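Long-range contacts in globin domain-containing protein (Pseudomonas aeruginosa, PDB 1TU9), which binds heme b and probably oxygen, although its physiological role is not established: residues D25-F30 / A48-L53; W94-L99 / A116-M121. All blocks are in the same frame, centred on the assembly; numbering follows the deposited sequence.

Interaction 1 (D25-F30 / A48-L53). With PPI (propanoic acid), chain C; HEM (protoporphyrin IX containing Fe), chain B; EDO (1,2-ethanediol), chain E.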
loop_
_atom_site.group_PDB
_atom_site.type_symbol
_atom_site.label_atom_id
_atom_site.label_comp_id
_atom_site.label_asym_id
_atom_site.label_seq_id
_atom_site.Cartn_x
_atom_site.Cartn_y
_atom_site.Cartn_z
ATOM N N ASP A 25 -6.850 -8.577 -6.881
ATOM C CA ASP A 25 -6.899 -7.523 -7.878
ATOM C C ASP A 25 -5.774 -6.505 -7.673
ATOM O O ASP A 25 -5.156 -6.079 -8.642
ATOM C CB ASP A 25 -8.261 -6.825 -7.889
ATOM C CG ASP A 25 -9.342 -7.665 -8.487
ATOM O OD1 ASP A 25 -9.030 -8.663 -9.171
ATOM O OD2 ASP A 25 -10.534 -7.352 -8.353
ATOM N N PHE A 26 -5.494 -6.138 -6.429
ATOM C CA PHE A 26 -4.376 -5.248 -6.156
ATOM C C PHE A 26 -3.101 -5.787 -6.815
ATOM O O PHE A 26 -2.434 -5.072 -7.565
ATOM C CB PHE A 26 -4.109 -5.074 -4.662
ATOM C CG PHE A 26 -2.826 -4.352 -4.425
ATOM C CD1 PHE A 26 -2.743 -2.989 -4.640
ATOM C CD2 PHE A 26 -1.663 -5.050 -4.162
ATOM C CE1 PHE A 26 -1.528 -2.325 -4.519
ATOM C CE2 PHE A 26 -0.458 -4.401 -4.040
ATOM C CZ PHE A 26 -0.389 -3.032 -4.220
ATOM N N TYR A 27 -2.738 -7.035 -6.524
ATOM C CA TYR A 27 -1.483 -7.565 -7.064
ATOM C C TYR A 27 -1.531 -7.742 -8.567
ATOM O O TYR A 27 -0.529 -7.520 -9.229
ATOM C CB TYR A 27 -1.004 -8.849 -6.344
ATOM C CG TYR A 27 -0.285 -8.497 -5.064
ATOM C CD1 TYR A 27 -0.902 -8.666 -3.830
ATOM C CD2 TYR A 27 0.980 -7.921 -5.088
ATOM C CE1 TYR A 27 -0.272 -8.295 -2.660
ATOM C CE2 TYR A 27 1.615 -7.547 -3.912
ATOM C CZ TYR A 27 0.978 -7.738 -2.701
ATOM O OH TYR A 27 1.573 -7.356 -1.525
ATOM N N ARG A 28 -2.688 -8.089 -9.125
ATOM C CA ARG A 28 -2.788 -8.175 -10.569
ATOM C C ARG A 28 -2.454 -6.809 -11.186
ATOM O O ARG A 28 -1.690 -6.709 -12.136
ATOM C CB ARG A 28 -4.172 -8.657 -11.007
ATOM C CG ARG A 28 -4.352 -8.706 -12.505
ATOM C CD ARG A 28 -5.604 -9.431 -12.941
ATOM N NE ARG A 28 -6.811 -8.979 -12.248
ATOM C CZ ARG A 28 -7.557 -7.944 -12.613
ATOM N NH1 ARG A 28 -7.211 -7.183 -13.637
ATOM N NH2 ARG A 28 -8.659 -7.663 -11.946
ATOM N N HIS A 29 -3.036 -5.749 -10.632
ATOM C CA HIS A 29 -2.785 -4.419 -11.177
ATOM C C HIS A 29 -1.326 -3.984 -10.958
ATOM O O HIS A 29 -0.702 -3.395 -11.832
ATOM C CB HIS A 29 -3.681 -3.376 -10.528
ATOM C CG HIS A 29 -5.141 -3.647 -10.671
ATOM N ND1 HIS A 29 -5.718 -4.093 -11.838
ATOM C CD2 HIS A 29 -6.156 -3.472 -9.796
ATOM C CE1 HIS A 29 -7.028 -4.198 -11.665
ATOM N NE2 HIS A 29 -7.316 -3.838 -10.431
ATOM N N PHE A 30 -0.812 -4.257 -9.768
ATOM C CA PHE A 30 0.535 -3.842 -9.395
ATOM C C PHE A 30 1.580 -4.554 -10.270
ATOM O O PHE A 30 2.462 -3.915 -10.846
ATOM C CB PHE A 30 0.729 -4.140 -7.907
ATOM C CG PHE A 30 2.012 -3.593 -7.301
ATOM C CD1 PHE A 30 2.567 -2.384 -7.689
ATOM C CD2 PHE A 30 2.610 -4.278 -6.268
ATOM C CE1 PHE A 30 3.737 -1.898 -7.074
ATOM C CE2 PHE A 30 3.757 -3.792 -5.650
ATOM C CZ PHE A 30 4.303 -2.597 -6.055
ATOM N N ALA A 48 0.738 -15.696 0.710
ATOM C CA ALA A 48 1.275 -15.159 1.946
ATOM C C ALA A 48 1.442 -13.647 1.853
ATOM O O ALA A 48 1.179 -12.931 2.807
ATOM C CB ALA A 48 2.596 -15.827 2.273
ATOM N N GLN A 49 1.875 -13.161 0.698
ATOM C CA GLN A 49 2.130 -11.736 0.535
ATOM C C GLN A 49 0.860 -10.910 0.707
ATOM O O GLN A 49 0.912 -9.809 1.240
ATOM C CB GLN A 49 2.744 -11.449 -0.828
ATOM C CG GLN A 49 3.344 -10.062 -0.936
ATOM C CD GLN A 49 4.593 -9.894 -0.086
ATOM O OE1 GLN A 49 5.147 -10.873 0.424
ATOM N NE2 GLN A 49 5.041 -8.651 0.060
ATOM N N LYS A 50 -0.282 -11.426 0.261
ATOM C CA LYS A 50 -1.549 -10.718 0.433
ATOM C C LYS A 50 -1.886 -10.513 1.913
ATOM O O LYS A 50 -2.399 -9.462 2.300
ATOM C CB LYS A 50 -2.650 -11.451 -0.330
ATOM C CG LYS A 50 -2.450 -11.316 -1.853
ATOM C CD LYS A 50 -3.205 -12.308 -2.695
ATOM C CE LYS A 50 -2.772 -12.224 -4.154
ATOM N NZ LYS A 50 -3.383 -13.251 -5.048
ATOM N N HIS A 51 -1.572 -11.490 2.749
ATOM C CA HIS A 51 -1.761 -11.328 4.180
ATOM C C HIS A 51 -0.825 -10.268 4.744
ATOM O O HIS A 51 -1.227 -9.424 5.547
ATOM C CB HIS A 51 -1.582 -12.663 4.890
ATOM C CG HIS A 51 -2.654 -13.655 4.564
ATOM N ND1 HIS A 51 -3.899 -13.619 5.146
ATOM C CD2 HIS A 51 -2.675 -14.688 3.692
ATOM C CE1 HIS A 51 -4.636 -14.604 4.664
ATOM N NE2 HIS A 51 -3.917 -15.270 3.780
ATOM N N LEU A 52 0.421 -10.273 4.286
ATOM C CA LEU A 52 1.369 -9.272 4.724
ATOM C C LEU A 52 0.927 -7.881 4.311
ATOM O O LEU A 52 1.022 -6.941 5.099
ATOM C CB LEU A 52 2.764 -9.576 4.182
ATOM C CG LEU A 52 3.416 -10.835 4.763
ATOM C CD1 LEU A 52 4.740 -11.141 4.043
ATOM C CD2 LEU A 52 3.650 -10.687 6.251
ATOM N N LEU A 53 0.440 -7.731 3.091
ATOM C CA LEU A 53 -0.009 -6.422 2.635
ATOM C C LEU A 53 -1.209 -5.920 3.418
ATOM O O LEU A 53 -1.300 -4.738 3.721
ATOM C CB LEU A 53 -0.354 -6.468 1.154
ATOM C CG LEU A 53 -0.779 -5.119 0.559
ATOM C CD1 LEU A 53 0.368 -4.131 0.618
ATOM C CD2 LEU A 53 -1.261 -5.310 -0.862
HETATM C C1 PPI C . 4.476 -5.653 -1.064
HETATM C C2 PPI C . 3.956 -4.370 -1.594
HETATM C C3 PPI C . 2.744 -4.691 -2.361
HETATM O O1 PPI C . 5.478 -5.720 -0.426
HETATM O O2 PPI C . 3.818 -6.794 -1.331
HETATM C CHA HEM B . 7.833 -7.305 1.440
HETATM C CHB HEM B . 4.596 -3.814 2.760
HETATM C CHC HEM B . 5.827 -1.324 -1.089
HETATM C CHD HEM B . 8.276 -5.081 -2.864
HETATM C C1A HEM B . 6.918 -6.524 2.154
HETATM C C2A HEM B . 6.407 -6.804 3.490
HETATM C C3A HEM B . 5.523 -5.871 3.846
HETATM C C4A HEM B . 5.409 -4.924 2.763
HETATM C CMA HEM B . 4.759 -5.806 5.189
HETATM C CAA HEM B . 6.842 -7.992 4.354
HETATM C CBA HEM B . 7.704 -7.474 5.514
HETATM C CGA HEM B . 8.748 -6.462 5.087
HETATM O O1A HEM B . 9.698 -6.842 4.363
HETATM O O2A HEM B . 8.657 -5.265 5.474
HETATM C C1B HEM B . 4.646 -2.795 1.856
HETATM C C2B HEM B . 3.919 -1.533 1.865
HETATM C C3B HEM B . 4.271 -0.832 0.791
HETATM C C4B HEM B . 5.233 -1.671 0.073
HETATM C CMB HEM B . 2.892 -1.107 2.941
HETATM C CAB HEM B . 3.750 0.562 0.347
HETATM C CBB HEM B . 3.550 1.565 1.207
HETATM C C1C HEM B . 6.526 -2.169 -1.917
HETATM C C2C HEM B . 6.838 -1.846 -3.271
HETATM C C3C HEM B . 7.487 -2.881 -3.791
HETATM C C4C HEM B . 7.622 -3.882 -2.761
HETATM C CMC HEM B . 6.455 -0.525 -3.942
HETATM C CAC HEM B . 8.017 -2.933 -5.229
HETATM C CBC HEM B . 8.089 -4.061 -5.918
HETATM C C1D HEM B . 8.420 -6.017 -1.884
HETATM C C2D HEM B . 9.132 -7.242 -2.065
HETATM C C3D HEM B . 9.012 -7.968 -0.749
HETATM C C4D HEM B . 8.221 -7.110 0.116
HETATM C CMD HEM B . 9.852 -7.711 -3.333
HETATM C CAD HEM B . 9.599 -9.362 -0.495
HETATM C CBD HEM B . 8.708 -10.407 -1.189
HETATM C CGD HEM B . 9.296 -11.801 -1.066
HETATM O O1D HEM B . 10.348 -12.065 -1.704
HETATM O O2D HEM B . 8.731 -12.654 -0.326
HETATM N NA HEM B . 6.272 -5.370 1.764
HETATM N NB HEM B . 5.456 -2.846 0.748
HETATM N NC HEM B . 7.008 -3.422 -1.614
HETATM N ND HEM B . 7.906 -5.966 -0.605
HETATM FE FE HEM B . 6.743 -4.473 0.144
HETATM C C1 EDO E . -2.044 -11.784 -8.476
HETATM O O1 EDO E . -3.117 -11.563 -7.584
HETATM C C2 EDO E . -0.881 -12.379 -7.716
HETATM O O2 EDO E . -1.263 -13.618 -7.158
#

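Interaction 2 (W94-L99 / A116-M121). With HEM (protoporphyrin IX containing Fe), chain B; PPI (propanoic acid), chain C.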
loop_
_atom_site.group_PDB
_atom_site.type_symbol
_atom_site.label_atom_id
_atom_site.label_comp_id
_atom_site.label_asym_id
_atom_site.label_seq_id
_atom_site.Cartn_x
_atom_site.Cartn_y
_atom_site.Cartn_z
ATOM N N TRP A 94 2.486 1.375 -6.869
ATOM C CA TRP A 94 1.792 0.715 -5.769
ATOM C C TRP A 94 0.503 1.462 -5.440
ATOM O O TRP A 94 -0.575 0.874 -5.335
ATOM C CB TRP A 94 2.734 0.671 -4.560
ATOM C CG TRP A 94 2.217 -0.051 -3.350
ATOM C CD1 TRP A 94 2.451 -1.351 -3.008
ATOM C CD2 TRP A 94 1.412 0.486 -2.288
ATOM N NE1 TRP A 94 1.820 -1.658 -1.827
ATOM C CE2 TRP A 94 1.167 -0.548 -1.368
ATOM C CE3 TRP A 94 0.846 1.737 -2.032
ATOM C CZ2 TRP A 94 0.404 -0.368 -0.216
ATOM C CZ3 TRP A 94 0.093 1.913 -0.880
ATOM C CH2 TRP A 94 -0.117 0.872 0.011
ATOM N N LEU A 95 0.602 2.776 -5.322
ATOM C CA LEU A 95 -0.555 3.571 -4.947
ATOM C C LEU A 95 -1.597 3.571 -6.056
ATOM O O LEU A 95 -2.796 3.465 -5.787
ATOM C CB LEU A 95 -0.135 4.994 -4.557
ATOM C CG LEU A 95 -1.250 5.871 -3.979
ATOM C CD1 LEU A 95 -1.894 5.226 -2.756
ATOM C CD2 LEU A 95 -0.640 7.217 -3.614
ATOM N N ASP A 96 -1.169 3.662 -7.305
ATOM C CA ASP A 96 -2.116 3.592 -8.412
ATOM C C ASP A 96 -2.877 2.256 -8.408
ATOM O O ASP A 96 -4.077 2.220 -8.644
ATOM C CB ASP A 96 -1.428 3.731 -9.770
ATOM C CG ASP A 96 -0.881 5.105 -10.040
ATOM O OD1 ASP A 96 -1.276 6.077 -9.383
ATOM O OD2 ASP A 96 -0.047 5.268 -10.953
ATOM N N ALA A 97 -2.176 1.157 -8.150
ATOM C CA ALA A 97 -2.793 -0.163 -8.150
ATOM C C ALA A 97 -3.789 -0.279 -6.997
ATOM O O ALA A 97 -4.883 -0.850 -7.153
ATOM C CB ALA A 97 -1.723 -1.238 -8.056
ATOM N N LEU A 98 -3.434 0.284 -5.854
ATOM C CA LEU A 98 -4.321 0.313 -4.703
ATOM C C LEU A 98 -5.592 1.086 -4.999
ATOM O O LEU A 98 -6.697 0.612 -4.713
ATOM C CB LEU A 98 -3.601 0.892 -3.484
ATOM C CG LEU A 98 -4.437 0.977 -2.199
ATOM C CD1 LEU A 98 -4.962 -0.373 -1.752
ATOM C CD2 LEU A 98 -3.605 1.610 -1.091
ATOM N N LEU A 99 -5.456 2.261 -5.583
ATOM C CA LEU A 99 -6.621 3.062 -5.907
ATOM C C LEU A 99 -7.548 2.367 -6.898
ATOM O O LEU A 99 -8.773 2.473 -6.784
ATOM C CB LEU A 99 -6.196 4.445 -6.399
ATOM C CG LEU A 99 -6.011 5.473 -5.279
ATOM C CD1 LEU A 99 -7.375 5.850 -4.732
ATOM C CD2 LEU A 99 -5.119 5.025 -4.117
ATOM N N ALA A 116 -8.696 10.718 0.072
ATOM C CA ALA A 116 -8.325 10.320 1.420
ATOM C C ALA A 116 -7.294 9.189 1.390
ATOM O O ALA A 116 -6.325 9.216 2.132
ATOM C CB ALA A 116 -9.557 9.921 2.223
ATOM N N TRP A 117 -7.488 8.211 0.513
ATOM C CA TRP A 117 -6.499 7.147 0.365
ATOM C C TRP A 117 -5.145 7.714 -0.050
ATOM O O TRP A 117 -4.118 7.339 0.502
ATOM C CB TRP A 117 -6.955 6.109 -0.663
ATOM C CG TRP A 117 -7.835 5.030 -0.117
ATOM C CD1 TRP A 117 -9.187 4.919 -0.235
ATOM C CD2 TRP A 117 -7.406 3.895 0.635
ATOM N NE1 TRP A 117 -9.620 3.776 0.393
ATOM C CE2 TRP A 117 -8.541 3.127 0.933
ATOM C CE3 TRP A 117 -6.160 3.438 1.075
ATOM C CZ2 TRP A 117 -8.469 1.931 1.633
ATOM C CZ3 TRP A 117 -6.089 2.267 1.786
ATOM C CH2 TRP A 117 -7.240 1.517 2.052
ATOM N N ARG A 118 -5.131 8.597 -1.031
ATOM C CA ARG A 118 -3.866 9.158 -1.504
ATOM C C ARG A 118 -3.154 9.941 -0.412
ATOM O O ARG A 118 -1.939 9.838 -0.253
ATOM C CB ARG A 118 -4.084 9.974 -2.785
ATOM C CG ARG A 118 -4.343 9.050 -3.974
ATOM C CD ARG A 118 -4.319 9.696 -5.348
ATOM N NE ARG A 118 -4.400 8.693 -6.408
ATOM C CZ ARG A 118 -3.355 8.032 -6.919
ATOM N NH1 ARG A 118 -2.114 8.273 -6.507
ATOM N NH2 ARG A 118 -3.561 7.121 -7.857
ATOM N N ASP A 119 -3.914 10.694 0.368
ATOM C CA ASP A 119 -3.369 11.511 1.454
ATOM C C ASP A 119 -2.840 10.625 2.580
ATOM O O ASP A 119 -1.682 10.754 3.004
ATOM C CB ASP A 119 -4.495 12.445 1.914
ATOM C CG ASP A 119 -4.106 13.409 2.991
ATOM O OD1 ASP A 119 -3.015 13.323 3.613
ATOM O OD2 ASP A 119 -4.930 14.282 3.308
ATOM N N VAL A 120 -3.674 9.699 3.042
ATOM C CA VAL A 120 -3.327 8.851 4.168
ATOM C C VAL A 120 -2.172 7.905 3.816
ATOM O O VAL A 120 -1.230 7.758 4.585
ATOM C CB VAL A 120 -4.561 8.086 4.703
ATOM C CG1 VAL A 120 -4.170 7.005 5.702
ATOM C CG2 VAL A 120 -5.548 9.079 5.318
ATOM N N MET A 121 -2.234 7.250 2.667
ATOM C CA MET A 121 -1.120 6.386 2.267
ATOM C C MET A 121 0.137 7.194 1.970
ATOM O O MET A 121 1.236 6.745 2.291
ATOM C CB MET A 121 -1.471 5.543 1.045
ATOM C CG MET A 121 -2.623 4.578 1.254
ATOM S SD MET A 121 -2.229 3.180 2.346
ATOM C CE MET A 121 -2.957 3.721 3.852
HETATM C CHA HEM B . 7.833 -7.305 1.440
HETATM C CHB HEM B . 4.596 -3.814 2.760
HETATM C CHC HEM B . 5.827 -1.324 -1.089
HETATM C CHD HEM B . 8.276 -5.081 -2.864
HETATM C C1A HEM B . 6.918 -6.524 2.154
HETATM C C2A HEM B . 6.407 -6.804 3.490
HETATM C C3A HEM B . 5.523 -5.871 3.846
HETATM C C4A HEM B . 5.409 -4.924 2.763
HETATM C CMA HEM B . 4.759 -5.806 5.189
HETATM C CAA HEM B . 6.842 -7.992 4.354
HETATM C CBA HEM B . 7.704 -7.474 5.514
HETATM C CGA HEM B . 8.748 -6.462 5.087
HETATM O O1A HEM B . 9.698 -6.842 4.363
HETATM O O2A HEM B . 8.657 -5.265 5.474
HETATM C C1B HEM B . 4.646 -2.795 1.856
HETATM C C2B HEM B . 3.919 -1.533 1.865
HETATM C C3B HEM B . 4.271 -0.832 0.791
HETATM C C4B HEM B . 5.233 -1.671 0.073
HETATM C CMB HEM B . 2.892 -1.107 2.941
HETATM C CAB HEM B . 3.750 0.562 0.347
HETATM C CBB HEM B . 3.550 1.565 1.207
HETATM C C1C HEM B . 6.526 -2.169 -1.917
HETATM C C2C HEM B . 6.838 -1.846 -3.271
HETATM C C3C HEM B . 7.487 -2.881 -3.791
HETATM C C4C HEM B . 7.622 -3.882 -2.761
HETATM C CMC HEM B . 6.455 -0.525 -3.942
HETATM C CAC HEM B . 8.017 -2.933 -5.229
HETATM C CBC HEM B . 8.089 -4.061 -5.918
HETATM C C1D HEM B . 8.420 -6.017 -1.884
HETATM C C2D HEM B . 9.132 -7.242 -2.065
HETATM C C3D HEM B . 9.012 -7.968 -0.749
HETATM C C4D HEM B . 8.221 -7.110 0.116
HETATM C CMD HEM B . 9.852 -7.711 -3.333
HETATM C CAD HEM B . 9.599 -9.362 -0.495
HETATM C CBD HEM B . 8.708 -10.407 -1.189
HETATM C CGD HEM B . 9.296 -11.801 -1.066
HETATM O O1D HEM B . 10.348 -12.065 -1.704
HETATM O O2D HEM B . 8.731 -12.654 -0.326
HETATM N NA HEM B . 6.272 -5.370 1.764
HETATM N NB HEM B . 5.456 -2.846 0.748
HETATM N NC HEM B . 7.008 -3.422 -1.614
HETATM N ND HEM B . 7.906 -5.966 -0.605
HETATM FE FE HEM B . 6.743 -4.473 0.144
HETATM C C1 PPI C . 4.476 -5.653 -1.064
HETATM C C2 PPI C . 3.956 -4.370 -1.594
HETATM C C3 PPI C . 2.744 -4.691 -2.361
HETATM O O1 PPI C . 5.478 -5.720 -0.426
HETATM O O2 PPI C . 3.818 -6.794 -1.331
HETATM O O HOH W 1 0.665 7.349 -7.264
#

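Interaction 1 (D25-F30 / A48-L53)
Tyr27 and Leu53 reach toward each other tip to tip, the phenol OH lying 3.4 Å from Leu53 CB. The segment axes come no closer than 11.3 Å at an angle of 102°, a separation bridged by long side chains. Tyr27 contributes the largest single share of the buried surface: its ring runs between Lys50 CG and Leu53 CD2, which lie on opposite sides of its plane. Lys50 slides past it in the opposite direction, its CG 3.7 Å from Tyr27 CD1, while its NZ goes on to a salt bridge with Asp24 and to a bound ethanediol. Phe26 CD2 lies 3.6 Å above the centre of the Tyr27 ring. Leu53 crosses Phe26 at about a right angle and sets its CD2 3.3 Å from Phe26 CD2, a tight apolar contact.

Both helices also meet the propanoic acid. Tyr27 OH stands 2.3 Å from PPI O2, so short that the character of this hydrogen bond is doubtful; O2 lies at the edge of the phenol ring, in its plane. Gln49, bent at chi2 (69°) where CD turns, has its NE2 2.6 Å from the same oxygen with an N-H...O angle of 170°; a weak second bond reaches PPI O1, the atom that coordinates the heme iron. The ligand's C3 end lies among Phe26, Phe30 and Leu53, though Tyr27 OH is nearer still, 3.0 Å from PPI C3. With O1 on the iron, the straight bond from Gln49 NE2 to O2 would be expected to orient the carboxylate and favour negative charge on it.

Interaction 2 (W94-L99 / A116-M121)
Trp94 lays one face of its indole against the heme vinyl carbon CAB, which stands 3.3 Å above the ring plane and over its centre. Its CG is anti to the backbone N, and the indole beyond lies between the porphyrin and Met121. Met121 SD lies in the plane of the indole at its edge, 3.9 Å from Trp94 CH2, and the two side chains cross at about a right angle. The sulfur is 5.2 Å from the centroid of the six-membered ring and 90° off its normal, a Met-aromatic contact of the edge type. The edge of the same indole also meets the propanoic acid, where NE1 packs against PPI C3.

Behind this lies an apolar layer. Leu95 CD1 touches Met121 CB at 3.8 Å, and Leu98 CD2 approaches both Met121 CG and the Trp117 ring, crossing the latter at about a right angle. Trp117 CB packs on both methyls of Leu99, and its NE1 is satisfied by Ser12 on helix 5-17.

At the margin, Arg118 stretches from CG to NE across Leu95 and Leu99. Leu99 CD2 lies over one face of the guanidinium, toward its rim. NH2 forms a salt bridge with Asp96 OD1 at 2.9 Å, nearly straight at 163°; the acceptor lies in the guanidinium plane, and the bond arrives on the anti side of the carboxylate. A water accepts from NH1 and donates to OD1, closing a second path between the charges. Because Asp96 is exposed and shares this water with Arg118, the ion pair is probably partly screened; most of the area buried between the segments, which run at 144°, belongs to apolar residues, so the helix pair probably owes more to that packing than to the charges.

From the N terminus, interaction 1 comes first: it joins helix 22-32 to helix 46-64 and closes a loop of 17 intervening residues that includes helix 35-40. Interaction 2 follows in series, tying helix 90-105 to helix 111-130 across 16 residues, so the two closures neither nest nor cross. Their centres are 14 Å apart, yet they touch directly, with Phe26 CE1 3.4 Å from Trp94 O and Phe30 CE1 3.5 Å from Trp94 CA. The rings of Phe26 and Phe30 each pack edge-to-face with Trp94. Both contacts also border the heme and the propanoic acid, placing the two helix pairs around one globin ligand pocket.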